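PDB 3JRT: integron cassette protein Vpc_cass2 from Vibrio paracholerae, which is of unknown function but is a largely helical product of a mobile integron gene cassette, a source of novel protein folds. Local coordinates for residues T118-L123 and I148-G153. Sequence-based numbering, arbitrary orientation.
Sequences TAIKKL and IKMFDG
The two helices come closest at A119, whose methyl CB sits 3.9 Å from CB of M150 (a selenomethionine) and 4.1 Å from CB of K149. The small side chain of A119 lets its CA approach CA of M150 to 5.3 Å. I120 follows, its CG1 lying 3.4 Å from CE of M150, tighter than carbons usually pack, and its CD1 touches the same methyl. The two side chains cross at about a right angle. M150 reaches this spot because CG stands anti to the backbone N (chi1 -168°) and the chain runs extended from there to CE. K122 lies nearer the surface; its NZ is 4.7 Å from NZ of K149, and E146 forms long, weak ion pairs with both, probably easing the repulsion. One turn on from A119, L123 rests CD1 against SE of M150 at 4.2 Å. Beyond M150, helix 140-151 closes in a Schellman motif, D152 taking positive phi and G153 N bonding back to I148 O. The contact is apolar helix-helix packing between the start of helix 118-128 and the end of helix 140-151, with V79 of helix 64-91 and F159 of helix 157-163 each touching both I120 and M150.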
# COMPACT_ATOMS: atom_id res chain seq x y z
N THR A 118 -12.44 -7.78 11.87
CA THR A 118 -13.14 -7.29 10.69
C THR A 118 -12.67 -5.91 10.22
O THR A 118 -12.91 -5.54 9.07
CB THR A 118 -14.66 -7.26 10.90
OG1 THR A 118 -15.00 -6.31 11.92
CG2 THR A 118 -15.15 -8.63 11.32
N ALA A 119 -12.02 -5.16 11.09
CA ALA A 119 -11.43 -3.90 10.67
C ALA A 119 -10.43 -4.13 9.51
O ALA A 119 -10.28 -3.30 8.60
CB ALA A 119 -10.75 -3.21 11.85
N ILE A 120 -9.75 -5.28 9.54
CA ILE A 120 -8.77 -5.62 8.51
C ILE A 120 -9.36 -5.61 7.11
O ILE A 120 -8.87 -4.93 6.22
CB ILE A 120 -8.11 -6.98 8.78
CG1 ILE A 120 -7.23 -6.88 10.04
CG2 ILE A 120 -7.23 -7.41 7.57
CD1 ILE A 120 -6.44 -8.15 10.36
N LYS A 121 -10.45 -6.35 6.94
CA LYS A 121 -11.13 -6.42 5.66
C LYS A 121 -11.72 -5.06 5.30
O LYS A 121 -11.60 -4.61 4.16
CB LYS A 121 -12.23 -7.48 5.71
CG LYS A 121 -12.68 -8.03 4.37
CD LYS A 121 -13.71 -9.14 4.58
CE LYS A 121 -14.00 -9.91 3.30
NZ LYS A 121 -14.81 -11.14 3.55
N LYS A 122 -12.34 -4.41 6.27
CA LYS A 122 -12.92 -3.08 6.05
C LYS A 122 -11.87 -2.10 5.54
O LYS A 122 -12.12 -1.37 4.58
CB LYS A 122 -13.55 -2.53 7.33
CG LYS A 122 -14.74 -3.30 7.84
CD LYS A 122 -15.50 -2.48 8.91
CE LYS A 122 -16.41 -3.35 9.74
NZ LYS A 122 -17.20 -2.57 10.76
N LEU A 123 -10.71 -2.06 6.18
CA LEU A 123 -9.64 -1.17 5.74
C LEU A 123 -9.11 -1.55 4.36
O LEU A 123 -8.94 -0.70 3.48
CB LEU A 123 -8.52 -1.11 6.79
CG LEU A 123 -8.92 -0.35 8.06
CD1 LEU A 123 -8.11 -0.77 9.29
CD2 LEU A 123 -8.78 1.14 7.84
N ILE A 148 -8.03 1.78 15.15
CA ILE A 148 -8.05 1.53 16.58
C ILE A 148 -8.69 0.16 16.87
O ILE A 148 -8.18 -0.62 17.66
CB ILE A 148 -8.77 2.68 17.30
CG1 ILE A 148 -7.96 3.98 17.12
CG2 ILE A 148 -9.04 2.34 18.80
CD1 ILE A 148 -8.58 5.19 17.80
N LYS A 149 -9.79 -0.15 16.19
CA LYS A 149 -10.40 -1.47 16.33
C LYS A 149 -9.42 -2.58 15.94
O LYS A 149 -9.36 -3.64 16.57
CB LYS A 149 -11.66 -1.58 15.46
CG LYS A 149 -12.85 -0.76 16.02
CD LYS A 149 -14.05 -0.84 15.09
CE LYS A 149 -15.13 0.13 15.48
NZ LYS A 149 -16.27 0.03 14.54
N MSE A 150 -8.64 -2.35 14.91
CA MSE A 150 -7.76 -3.39 14.42
C MSE A 150 -6.73 -3.71 15.50
O MSE A 150 -6.43 -4.88 15.77
CB MSE A 150 -7.08 -2.92 13.14
CG MSE A 150 -6.36 -4.02 12.38
SE MSE A 150 -5.24 -3.32 10.94
CE MSE A 150 -4.41 -4.99 10.37
N PHE A 151 -6.20 -2.67 16.12
CA PHE A 151 -5.15 -2.82 17.12
C PHE A 151 -5.72 -3.14 18.48
O PHE A 151 -4.97 -3.34 19.44
CB PHE A 151 -4.32 -1.55 17.21
CG PHE A 151 -3.34 -1.41 16.09
CD1 PHE A 151 -2.18 -2.16 16.07
CD2 PHE A 151 -3.58 -0.54 15.05
CE1 PHE A 151 -1.27 -2.03 15.04
CE2 PHE A 151 -2.69 -0.41 14.02
CZ PHE A 151 -1.52 -1.16 14.01
N ASP A 152 -7.05 -3.19 18.55
CA ASP A 152 -7.77 -3.43 19.79
C ASP A 152 -7.45 -2.44 20.90
O ASP A 152 -7.48 -2.78 22.08
CB ASP A 152 -7.55 -4.85 20.30
CG ASP A 152 -8.69 -5.32 21.18
OD1 ASP A 152 -9.81 -5.49 20.65
OD2 ASP A 152 -8.48 -5.49 22.41
N GLY A 153 -7.18 -1.19 20.55
CA GLY A 153 -6.97 -0.18 21.56
C GLY A 153 -5.98 0.85 21.07
O GLY A 153 -5.77 1.00 19.87